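Local coordinates for protein beta-agarase (Persicobacter, PDB 6AII) that breaks down agarose as a GH16 family beta-agarase, probably by hydrolysing its beta-1,4 linkages, and yields neoagarobiose, at residues N77-S81 / I283-E287; F131-V135 / D310-K314; N151-L155 / N166-A170; H174-V179 / D190-R194. All blocks are in the same frame, centred on the assembly; numbering follows the deposited sequence.

Contacts 1 and 2 belong to one sandwich core, their centres about 5 Å apart. Strands 75-79 and 312-325 are neighbours in one sheet, strands 280-287 and 132-139 in the other; Asn134 N approaches Asn285 O at 2.8 Å within the second. The side chain of Ile284 in contact 1 lies about 12 Å from the calcium ion held by Asp5, Asp30, Asn32, Gly74 and Asp316. Contact 3, its centre about 11 Å from that of contact 2, folds the loop after strand 144-151 against a short helix. Contact 4, on strand 173-181, adjoins strand 144-151, whose Glu145, Asp147 and Glu150 fit the GH16 signature and probably mark the catalytic strand; His174 ND1 bonds to Glu150.

Contact 1 (N77-S81 / I283-E287)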
loop_
_atom_site.group_PDB
_atom_site.type_symbol
_atom_site.label_atom_id
_atom_site.label_comp_id
_atom_site.label_asym_id
_atom_site.label_seq_id
_atom_site.Cartn_x
_atom_site.Cartn_y
_atom_site.Cartn_z
ATOM N N ASN A 77 -2.658 -11.670 -8.820
ATOM C CA ASN A 77 -1.436 -12.262 -8.283
ATOM C C ASN A 77 -0.276 -11.307 -8.604
ATOM O O ASN A 77 -0.065 -10.961 -9.773
ATOM C CB ASN A 77 -1.122 -13.593 -8.963
ATOM C CG ASN A 77 -2.246 -14.581 -8.829
ATOM O OD1 ASN A 77 -2.532 -14.922 -7.698
ATOM N ND2 ASN A 77 -2.809 -15.026 -9.965
ATOM N N ILE A 78 0.449 -10.893 -7.581
ATOM C CA ILE A 78 1.639 -10.050 -7.726
ATOM C C ILE A 78 2.809 -10.912 -7.241
ATOM O O ILE A 78 2.961 -11.165 -6.045
ATOM C CB ILE A 78 1.476 -8.711 -7.031
ATOM C CG1 ILE A 78 0.206 -7.986 -7.478
ATOM C CG2 ILE A 78 2.702 -7.860 -7.324
ATOM C CD1 ILE A 78 -0.074 -6.700 -6.748
ATOM N N VAL A 79 3.592 -11.423 -8.211
ATOM C CA VAL A 79 4.463 -12.557 -7.997
ATOM C C VAL A 79 5.925 -12.162 -7.782
ATOM O O VAL A 79 6.394 -11.315 -8.516
ATOM C CB VAL A 79 4.370 -13.546 -9.163
ATOM C CG1 VAL A 79 5.346 -14.674 -9.003
ATOM C CG2 VAL A 79 2.907 -14.006 -9.291
ATOM N N ALA A 80 6.552 -12.752 -6.791
ATOM C CA ALA A 80 8.032 -12.738 -6.639
ATOM C C ALA A 80 8.593 -14.047 -7.172
ATOM O O ALA A 80 8.217 -15.144 -6.715
ATOM C CB ALA A 80 8.468 -12.477 -5.214
ATOM N N SER A 81 9.650 -13.922 -7.990
ATOM C CA SER A 81 10.324 -15.103 -8.529
ATOM C C SER A 81 11.806 -14.767 -8.738
ATOM O O SER A 81 12.211 -13.622 -8.521
ATOM C CB SER A 81 9.665 -15.528 -9.807
ATOM O OG SER A 81 9.695 -14.507 -10.790
ATOM N N ILE A 283 -1.673 2.303 -6.588
ATOM C CA ILE A 283 -0.578 1.461 -6.892
ATOM C C ILE A 283 -0.621 0.277 -5.910
ATOM O O ILE A 283 -0.767 0.495 -4.694
ATOM C CB ILE A 283 0.756 2.259 -6.789
ATOM C CG1 ILE A 283 0.697 3.504 -7.694
ATOM C CG2 ILE A 283 1.956 1.369 -7.094
ATOM C CD1 ILE A 283 1.973 4.283 -7.836
ATOM N N ILE A 284 -0.489 -0.924 -6.438
ATOM C CA ILE A 284 -0.323 -2.132 -5.594
ATOM C C ILE A 284 0.925 -2.855 -6.100
ATOM O O ILE A 284 1.055 -3.141 -7.277
ATOM C CB ILE A 284 -1.529 -3.059 -5.645
ATOM C CG1 ILE A 284 -2.802 -2.270 -5.340
ATOM C CG2 ILE A 284 -1.280 -4.206 -4.668
ATOM C CD1 ILE A 284 -4.009 -3.156 -5.134
ATOM N N ASN A 285 1.871 -3.076 -5.203
ATOM C CA ASN A 285 3.104 -3.662 -5.672
ATOM C C ASN A 285 3.825 -4.396 -4.544
ATOM O O ASN A 285 3.521 -4.240 -3.339
ATOM C CB ASN A 285 4.077 -2.622 -6.259
ATOM C CG ASN A 285 4.825 -1.840 -5.192
ATOM O OD1 ASN A 285 4.281 -0.947 -4.576
ATOM N ND2 ASN A 285 6.083 -2.147 -4.938
ATOM N N ILE A 286 4.834 -5.163 -4.967
ATOM C CA ILE A 286 5.769 -5.762 -4.045
ATOM C C ILE A 286 7.176 -5.266 -4.413
ATOM O O ILE A 286 7.404 -4.847 -5.548
ATOM C CB ILE A 286 5.723 -7.296 -4.033
ATOM C CG1 ILE A 286 6.172 -7.912 -5.362
ATOM C CG2 ILE A 286 4.305 -7.753 -3.596
ATOM C CD1 ILE A 286 6.122 -9.445 -5.447
ATOM N N GLU A 287 8.034 -5.165 -3.425
ATOM C CA GLU A 287 9.383 -4.715 -3.697
ATOM C C GLU A 287 10.330 -5.205 -2.617
ATOM O O GLU A 287 9.948 -5.502 -1.494
ATOM C CB GLU A 287 9.413 -3.199 -3.802
ATOM C CG GLU A 287 8.901 -2.440 -2.686
ATOM C CD GLU A 287 8.733 -0.906 -2.950
ATOM O OE1 GLU A 287 8.321 -0.425 -4.022
ATOM O OE2 GLU A 287 9.175 -0.191 -2.058
#
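Ile78, on strand 75-79, pushes its two branches across the core of a beta sandwich against Ile284 and Ile286 of strand 280-287. It is a worked example of how the two sheets of the GH16 jelly roll are joined: no hydrogen bond crosses, and the strand axes, 7.4 Å apart at their closest, run 30° from parallel. At CB the side chain of Ile78 divides. CG2 passes to Ile286, meeting its CG1 at 4.0 Å as the two side chains slide past each other in opposite directions. CG1 lies anti to the carbonyl carbon, and the extended second torsion (chi2 175°) carries CD1 outward to Ile284, whose side chain it meets at about a right angle. There CD1 of Ile78 comes within 3.5 Å of CG2 of Ile284, tighter than usual for two methyl groups. Ile286 replies from the other strand: its CG1 stands between backbone N and carbonyl carbon (chi1 65°), and its CD1 rests 3.6 Å from Ala80 N and 3.8 Å from Ala80 CB. Replacing Ile78 by alanine removes both branches and would probably open a gap in front of Ile284 and Ile286. The polar end of Asn285 is engaged away from this seam: its CB points the other way, ND2 is given to Glu287 OE1 at 3.0 Å, and OD1 accepts from Trp136. Ile78 bonds through its backbone to Met313 in its own sheet. The chemistry therefore implies cohesion by hydrocarbon burial and fit of shape, with no hydrogen bond passing directly between the two segments.

Contact 2 (F131-V135 / D310-K314); sequences FANNV and DHIMK
The ring of Phe131 presents its edge to His311: the carbonyl carbon, His311 C, lies in the ring plane 3.8 Å from Phe131 CZ, and CE2 of Phe131 stands 4.0 Å from CD2 of His311, the two side chains crossing obliquely. Ala80 and Ile286 also touch the Phe131 side chain, while ND1 of His311 is bonded to Arg307 O. This is sheet-to-sheet packing in the beta sandwich of the GH16 jelly roll, where strands 132-139 and 312-325 belong to opposing sheets; the short strand segments diverge by 26°. A third flat group, the amide of Asn133, meets Met313 through its OD1. That oxygen, which accepts a hydrogen bond from Ala127 N, touches Met313 CG at 3.4 Å and CB just as closely, and Asn133 ND2 makes a weak bond to Phe131 O at 2.9 Å. The bond from Ala127 N, with the weak one to Phe131 O, probably limits how the amide can turn. Met313 is stretched out along its whole length: with CG anti to the backbone N (chi1 -178°) and the later torsions extended too, it slides past Asn133 in the opposite direction. Its SD lies 3.8 Å from Asn133 CB, and Ile284 and Ile286 pack on the same side chain. With an alanine in place of Met313, the sulfur and terminal methyl are gone, and the space bounded by Asn133, Val135 and the two isoleucines is likely to be left poorly filled. At the far tip the side chains of Met313 and Val135 cross at about a right angle, with Met313 CE 4.0 Å from Val135 CG2.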
loop_
_atom_site.group_PDB
_atom_site.type_symbol
_atom_site.label_atom_id
_atom_site.label_comp_id
_atom_site.label_asym_id
_atom_site.label_seq_id
_atom_site.Cartn_x
_atom_site.Cartn_y
_atom_site.Cartn_z
ATOM N N PHE A 131 9.356 -9.615 2.000
ATOM C CA PHE A 131 9.435 -8.487 1.089
ATOM C C PHE A 131 8.272 -7.550 1.376
ATOM O O PHE A 131 7.304 -7.961 2.047
ATOM C CB PHE A 131 9.481 -8.934 -0.386
ATOM C CG PHE A 131 8.416 -9.814 -0.967
ATOM C CD1 PHE A 131 7.101 -9.379 -1.102
ATOM C CD2 PHE A 131 8.718 -11.113 -1.361
ATOM C CE1 PHE A 131 6.122 -10.214 -1.629
ATOM C CE2 PHE A 131 7.757 -11.927 -1.932
ATOM C CZ PHE A 131 6.458 -11.489 -2.041
ATOM N N ALA A 132 8.325 -6.366 0.809
ATOM C CA ALA A 132 7.296 -5.334 1.012
ATOM C C ALA A 132 6.074 -5.629 0.156
ATOM O O ALA A 132 6.199 -6.036 -0.994
ATOM C CB ALA A 132 7.807 -3.966 0.697
ATOM N N ASN A 133 4.895 -5.485 0.803
ATOM C CA ASN A 133 3.598 -5.647 0.189
ATOM C C ASN A 133 2.887 -4.295 0.378
ATOM O O ASN A 133 2.569 -3.932 1.496
ATOM C CB ASN A 133 2.812 -6.763 0.861
ATOM C CG ASN A 133 3.388 -8.146 0.722
ATOM O OD1 ASN A 133 2.663 -8.987 0.142
ATOM N ND2 ASN A 133 4.570 -8.423 1.335
ATOM N N ASN A 134 2.660 -3.545 -0.716
ATOM C CA ASN A 134 2.296 -2.141 -0.615
ATOM C C ASN A 134 0.970 -1.851 -1.365
ATOM O O ASN A 134 0.746 -2.362 -2.433
ATOM C CB ASN A 134 3.347 -1.260 -1.264
ATOM C CG ASN A 134 4.702 -1.311 -0.588
ATOM O OD1 ASN A 134 4.820 -1.444 0.634
ATOM N ND2 ASN A 134 5.719 -1.174 -1.438
ATOM N N VAL A 135 0.166 -1.016 -0.759
ATOM C CA VAL A 135 -1.051 -0.454 -1.343
ATOM C C VAL A 135 -0.990 1.057 -1.061
ATOM O O VAL A 135 -0.958 1.483 0.091
ATOM C CB VAL A 135 -2.340 -1.045 -0.756
ATOM C CG1 VAL A 135 -3.542 -0.495 -1.508
ATOM C CG2 VAL A 135 -2.354 -2.550 -0.789
ATOM N N ASP A 310 3.758 -19.017 -1.567
ATOM C CA ASP A 310 3.840 -18.012 -0.527
ATOM C C ASP A 310 4.501 -16.702 -0.997
ATOM O O ASP A 310 4.349 -15.705 -0.250
ATOM C CB ASP A 310 4.583 -18.559 0.681
ATOM C CG ASP A 310 3.785 -19.547 1.538
ATOM O OD1 ASP A 310 2.540 -19.514 1.488
ATOM O OD2 ASP A 310 4.418 -20.351 2.238
ATOM N N HIS A 311 5.224 -16.707 -2.118
ATOM C CA HIS A 311 5.932 -15.520 -2.560
ATOM C C HIS A 311 5.067 -14.745 -3.542
ATOM O O HIS A 311 5.517 -14.290 -4.576
ATOM C CB HIS A 311 7.304 -15.936 -3.113
ATOM C CG HIS A 311 8.229 -16.275 -2.004
ATOM N ND1 HIS A 311 8.112 -17.421 -1.238
ATOM C CD2 HIS A 311 9.305 -15.599 -1.528
ATOM C CE1 HIS A 311 9.026 -17.364 -0.274
ATOM N NE2 HIS A 311 9.803 -16.271 -0.456
ATOM N N ILE A 312 3.789 -14.601 -3.229
ATOM C CA ILE A 312 2.802 -13.944 -4.068
ATOM C C ILE A 312 1.927 -13.101 -3.141
ATOM O O ILE A 312 1.339 -13.648 -2.175
ATOM C CB ILE A 312 1.903 -14.947 -4.820
ATOM C CG1 ILE A 312 2.732 -15.978 -5.594
ATOM C CG2 ILE A 312 0.896 -14.207 -5.701
ATOM C CD1 ILE A 312 1.887 -16.996 -6.325
ATOM N N MET A 313 1.751 -11.883 -3.511
ATOM C CA MET A 313 0.783 -10.982 -2.875
ATOM C C MET A 313 -0.516 -11.102 -3.681
ATOM O O MET A 313 -0.503 -10.883 -4.890
ATOM C CB MET A 313 1.239 -9.541 -2.876
ATOM C CG MET A 313 0.264 -8.586 -2.186
ATOM S SD MET A 313 0.848 -6.854 -2.380
ATOM C CE MET A 313 -0.494 -5.991 -1.591
ATOM N N LYS A 314 -1.626 -11.450 -3.035
ATOM C CA LYS A 314 -2.877 -11.735 -3.751
ATOM C C LYS A 314 -3.883 -10.615 -3.438
ATOM O O LYS A 314 -3.932 -10.131 -2.276
ATOM C CB LYS A 314 -3.468 -13.080 -3.335
ATOM C CG LYS A 314 -2.564 -14.228 -3.661
ATOM C CD LYS A 314 -3.085 -15.586 -3.204
ATOM C CE LYS A 314 -2.088 -16.666 -3.541
ATOM N NZ LYS A 314 -2.514 -17.952 -2.949
#

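Contact 3 (N151-L155 / N166-A170); sequences NYGGL and NAWFA
Asn166 grips the loop 151-155 through one amide nitrogen, ND2, which donates to both Tyr152 O and Gly154 O. The loop leaves strand 144-151 through an Asx turn, Gly153 N bonding to Asn151 OD1 at 2.9 Å, and is packed against the single-turn helix 167-170 that follows. Of the direct hydrogen bonds, that from Asn166 ND2 to Gly154 O is the straighter, 2.8 Å long with an angle of 171°; the one to Tyr152 O is 2.9 Å and arrives above the carbonyl plane. Both acceptors lie in the plane of the Asn166 amide, so the two bonds together fix its rotation. With CG anti to the backbone N (chi1 -156°), the amide is directed at the loop; although Asn166 stands at the N-cap position, its side chain makes no capping bond.

Water-mediated bonds add two bridges. Water 1 donates to Gly153 O at 2.6 Å and to Ala170 O, and accepts from Asn151 ND2, a nitrogen also bonded to His172 O. Water 2 joins Leu155 O to Asn166 N.

The aromatic contact is T-shaped: the edge of Phe169 faces the ring of Tyr152, with centroids 6.0 Å apart and planes at 76°. Beside it the two CB atoms, of Tyr152 and Phe169, touch at 3.6 Å. Trp291 meets the Tyr152 ring as well, tying this corner to helix 290-294.

Apolar packing closes the other end, where Leu155 lies alongside the helix turn. Its CD2 alone does the touching, 3.7 Å from Ala167 CA and 3.9 Å from Ala170 CB.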
loop_
_atom_site.group_PDB
_atom_site.type_symbol
_atom_site.label_atom_id
_atom_site.label_comp_id
_atom_site.label_asym_id
_atom_site.label_seq_id
_atom_site.Cartn_x
_atom_site.Cartn_y
_atom_site.Cartn_z
ATOM N N ASN A 151 3.642 -3.021 4.350
ATOM C CA ASN A 151 3.822 -4.155 5.231
ATOM C C ASN A 151 4.933 -5.020 4.670
ATOM O O ASN A 151 5.163 -4.950 3.444
ATOM C CB ASN A 151 2.502 -4.925 5.312
ATOM C CG ASN A 151 2.641 -6.312 5.904
ATOM O OD1 ASN A 151 2.944 -7.225 5.150
ATOM N ND2 ASN A 151 2.676 -6.372 7.208
ATOM N N TYR A 152 5.629 -5.725 5.533
ATOM C CA TYR A 152 6.825 -6.402 5.135
ATOM C C TYR A 152 6.733 -7.910 5.158
ATOM O O TYR A 152 7.777 -8.618 5.222
ATOM C CB TYR A 152 7.950 -5.835 6.016
ATOM C CG TYR A 152 8.180 -4.391 5.659
ATOM C CD1 TYR A 152 8.923 -4.047 4.528
ATOM C CD2 TYR A 152 7.510 -3.400 6.327
ATOM C CE1 TYR A 152 9.075 -2.718 4.160
ATOM C CE2 TYR A 152 7.636 -2.072 5.965
ATOM C CZ TYR A 152 8.412 -1.742 4.868
ATOM O OH TYR A 152 8.481 -0.443 4.448
ATOM N N GLY A 153 5.557 -8.510 5.114
ATOM C CA GLY A 153 5.397 -9.904 4.789
ATOM C C GLY A 153 5.525 -10.825 6.013
ATOM O O GLY A 153 5.022 -10.541 7.122
ATOM N N GLY A 154 6.193 -11.930 5.780
ATOM C CA GLY A 154 6.251 -13.006 6.748
ATOM C C GLY A 154 7.580 -13.106 7.465
ATOM O O GLY A 154 8.449 -12.268 7.307
ATOM N N LEU A 155 7.773 -14.196 8.215
ATOM C CA LEU A 155 8.972 -14.313 9.029
ATOM C C LEU A 155 10.091 -15.090 8.327
ATOM O O LEU A 155 11.193 -15.098 8.849
ATOM C CB LEU A 155 8.585 -15.026 10.334
ATOM C CG LEU A 155 7.565 -14.310 11.193
ATOM C CD1 LEU A 155 7.275 -15.154 12.437
ATOM C CD2 LEU A 155 8.047 -12.937 11.612
ATOM N N ASN A 166 12.997 -10.818 10.467
ATOM C CA ASN A 166 11.944 -9.896 9.993
ATOM C C ASN A 166 10.806 -9.667 11.004
ATOM O O ASN A 166 9.812 -9.035 10.678
ATOM C CB ASN A 166 11.317 -10.442 8.704
ATOM C CG ASN A 166 10.683 -9.351 7.866
ATOM O OD1 ASN A 166 11.260 -8.274 7.746
ATOM N ND2 ASN A 166 9.564 -9.667 7.195
ATOM N N ALA A 167 10.905 -10.158 12.228
ATOM C CA ALA A 167 9.778 -10.072 13.189
ATOM C C ALA A 167 9.280 -8.663 13.421
ATOM O O ALA A 167 8.032 -8.452 13.362
ATOM C CB ALA A 167 10.190 -10.699 14.497
ATOM N N TRP A 168 10.127 -7.646 13.660
ATOM C CA TRP A 168 9.596 -6.289 13.908
ATOM C C TRP A 168 8.804 -5.809 12.715
ATOM O O TRP A 168 7.729 -5.174 12.782
ATOM C CB TRP A 168 10.728 -5.269 14.300
ATOM C CG TRP A 168 10.231 -3.860 14.568
ATOM C CD1 TRP A 168 10.042 -3.344 15.819
ATOM C CD2 TRP A 168 9.847 -2.814 13.659
ATOM N NE1 TRP A 168 9.567 -2.070 15.728
ATOM C CE2 TRP A 168 9.435 -1.699 14.437
ATOM C CE3 TRP A 168 9.784 -2.650 12.275
ATOM C CZ2 TRP A 168 8.992 -0.502 13.889
ATOM C CZ3 TRP A 168 9.337 -1.479 11.722
ATOM C CH2 TRP A 168 8.912 -0.404 12.523
ATOM N N PHE A 169 9.337 -6.009 11.502
ATOM C CA PHE A 169 8.779 -5.507 10.343
ATOM C C PHE A 169 7.465 -6.238 10.069
ATOM O O PHE A 169 6.511 -5.575 9.749
ATOM C CB PHE A 169 9.737 -5.589 9.161
ATOM C CG PHE A 169 10.980 -4.770 9.431
ATOM C CD1 PHE A 169 10.999 -3.419 9.157
ATOM C CD2 PHE A 169 12.073 -5.367 10.009
ATOM C CE1 PHE A 169 12.134 -2.675 9.460
ATOM C CE2 PHE A 169 13.176 -4.602 10.347
ATOM C CZ PHE A 169 13.185 -3.278 10.075
ATOM N N ALA A 170 7.420 -7.550 10.261
ATOM C CA ALA A 170 6.262 -8.313 9.784
ATOM C C ALA A 170 5.033 -7.945 10.614
ATOM O O ALA A 170 3.916 -8.143 10.133
ATOM C CB ALA A 170 6.544 -9.812 9.885
HETATM O O HOH W 1 2.813 -9.322 7.653
HETATM O O HOH W 2 12.378 -13.511 10.582
#

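Contact 4 (H174-V179 / D190-R194)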
loop_
_atom_site.group_PDB
_atom_site.type_symbol
_atom_site.label_atom_id
_atom_site.label_comp_id
_atom_site.label_asym_id
_atom_site.label_seq_id
_atom_site.Cartn_x
_atom_site.Cartn_y
_atom_site.Cartn_z
ATOM N N HIS A 174 2.226 0.035 8.085
ATOM C CA HIS A 174 2.475 1.464 8.060
ATOM C C HIS A 174 1.272 2.224 7.505
ATOM O O HIS A 174 0.844 1.887 6.443
ATOM C CB HIS A 174 3.724 1.734 7.225
ATOM C CG HIS A 174 4.245 3.129 7.338
ATOM N ND1 HIS A 174 4.684 3.852 6.218
ATOM C CD2 HIS A 174 4.409 3.933 8.417
ATOM C CE1 HIS A 174 5.139 5.035 6.645
ATOM N NE2 HIS A 174 5.030 5.089 7.962
ATOM N N LEU A 175 0.709 3.180 8.277
ATOM C CA LEU A 175 -0.454 3.977 7.892
ATOM C C LEU A 175 0.060 5.424 7.827
ATOM O O LEU A 175 0.371 5.994 8.877
ATOM C CB LEU A 175 -1.576 3.850 8.937
ATOM C CG LEU A 175 -1.991 2.431 9.265
ATOM C CD1 LEU A 175 -3.002 2.469 10.425
ATOM C CD2 LEU A 175 -2.576 1.723 8.015
ATOM N N SER A 176 0.154 5.945 6.627
ATOM C CA SER A 176 0.855 7.216 6.485
ATOM C C SER A 176 0.457 7.911 5.191
ATOM O O SER A 176 -0.469 7.493 4.472
ATOM C CB SER A 176 2.378 6.960 6.531
ATOM O OG SER A 176 3.025 8.192 6.813
ATOM N N HIS A 177 1.121 9.016 4.918
ATOM C CA HIS A 177 0.969 9.779 3.666
ATOM C C HIS A 177 2.200 10.679 3.549
ATOM O O HIS A 177 2.902 10.860 4.550
ATOM C CB HIS A 177 -0.327 10.577 3.715
ATOM C CG HIS A 177 -0.258 11.790 4.592
ATOM N ND1 HIS A 177 -0.447 11.746 5.952
ATOM C CD2 HIS A 177 0.111 13.081 4.288
ATOM C CE1 HIS A 177 -0.310 12.955 6.469
ATOM N NE2 HIS A 177 0.090 13.814 5.443
ATOM N N HIS A 178 2.419 11.269 2.364
ATOM C CA HIS A 178 3.596 12.166 2.169
ATOM C C HIS A 178 3.128 13.393 1.388
ATOM O O HIS A 178 2.291 13.235 0.488
ATOM C CB HIS A 178 4.712 11.499 1.374
ATOM C CG HIS A 178 5.329 10.299 2.012
ATOM N ND1 HIS A 178 6.595 10.353 2.503
ATOM C CD2 HIS A 178 4.865 9.032 2.200
ATOM C CE1 HIS A 178 6.927 9.159 2.986
ATOM N NE2 HIS A 178 5.864 8.318 2.822
ATOM N N VAL A 179 3.684 14.531 1.775
ATOM C CA VAL A 179 3.670 15.669 0.861
ATOM C C VAL A 179 5.118 16.128 0.678
ATOM O O VAL A 179 5.896 16.277 1.624
ATOM C CB VAL A 179 2.747 16.805 1.330
ATOM C CG1 VAL A 179 1.286 16.408 1.243
ATOM C CG2 VAL A 179 3.063 17.299 2.732
ATOM N N ASP A 190 10.492 15.972 2.007
ATOM C CA ASP A 190 9.423 14.952 2.163
ATOM C C ASP A 190 8.877 15.004 3.588
ATOM O O ASP A 190 9.591 14.615 4.552
ATOM C CB ASP A 190 10.083 13.617 1.932
ATOM C CG ASP A 190 9.173 12.421 2.140
ATOM O OD1 ASP A 190 8.031 12.627 2.561
ATOM O OD2 ASP A 190 9.674 11.313 1.906
ATOM N N TYR A 191 7.644 15.452 3.785
ATOM C CA TYR A 191 7.000 15.372 5.063
ATOM C C TYR A 191 6.091 14.131 5.092
ATOM O O TYR A 191 5.202 13.992 4.236
ATOM C CB TYR A 191 6.104 16.582 5.396
ATOM C CG TYR A 191 5.214 16.375 6.590
ATOM C CD1 TYR A 191 5.731 16.163 7.850
ATOM C CD2 TYR A 191 3.836 16.203 6.437
ATOM C CE1 TYR A 191 4.925 15.907 8.949
ATOM C CE2 TYR A 191 3.017 15.909 7.519
ATOM C CZ TYR A 191 3.559 15.724 8.774
ATOM O OH TYR A 191 2.818 15.392 9.858
ATOM N N GLN A 192 6.294 13.301 6.110
ATOM C CA GLN A 192 5.264 12.342 6.483
ATOM C C GLN A 192 5.141 12.344 7.986
ATOM O O GLN A 192 6.128 12.544 8.690
ATOM C CB GLN A 192 5.579 10.927 5.988
ATOM C CG GLN A 192 6.644 10.213 6.766
ATOM C CD GLN A 192 6.750 8.737 6.449
ATOM O OE1 GLN A 192 5.768 8.002 6.465
ATOM N NE2 GLN A 192 7.966 8.327 6.132
ATOM N N PRO A 193 3.947 12.087 8.472
ATOM C CA PRO A 193 3.808 11.901 9.915
ATOM C C PRO A 193 4.676 10.728 10.362
ATOM O O PRO A 193 4.804 9.738 9.655
ATOM C CB PRO A 193 2.324 11.589 10.107
ATOM C CG PRO A 193 1.929 11.032 8.783
ATOM C CD PRO A 193 2.665 11.891 7.786
ATOM N N ARG A 194 5.392 10.935 11.483
ATOM C CA ARG A 194 6.255 9.926 12.073
ATOM C C ARG A 194 6.688 10.450 13.439
ATOM O O ARG A 194 6.477 11.662 13.765
ATOM C CB ARG A 194 7.474 9.620 11.199
ATOM C CG ARG A 194 8.306 10.848 10.836
ATOM C CD ARG A 194 9.171 10.588 9.618
ATOM N NE ARG A 194 10.054 11.682 9.188
ATOM C CZ ARG A 194 11.366 11.680 9.371
ATOM N NH1 ARG A 194 11.910 10.690 10.064
ATOM N NH2 ARG A 194 12.128 12.602 8.761
HETATM O O HOH W 3 5.694 7.141 9.705
#
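Gln192 OE1 takes a hydrogen bond from Ser176 OG, 2.8 Å long, in the carbonyl plane on a lone pair, and a weak one from water 3. His174 brings its ring edge to the same oxygen, CE1 at 3.0 Å, while its ND1 is bonded to Glu150; water 3 also lies in the plane of the ring, 2.8 Å from NE2, and donates to Pro193 O. Two residues beyond Ser176, His178 ND1 bonds almost straight to the syn lone pair of Asp190 OD1 at 2.7 Å (174°). Gln192, its CG between backbone N and carbonyl carbon (chi1 75°), runs beside His178 and lays CB over the imidazole face, a CH-pi contact of 3.8 Å to the centroid. Over the ring of His177 sits Pro193 CD, 3.4 Å from CE1; NE2 of that ring bonds Leu265 O. His177 O is buried here without a polar partner, Gln192 CB being 3.0 Å away. Val179 and Tyr191 form the antiparallel hydrogen-bonded pair of the hairpin formed by strands 173-181 and 189-191. The other edge of strand 173-181 pairs with strand 144-151, where His178 touches Glu145 and Asp147, while His177 packs on strands 228-233 and 236-242 of the opposing sheet.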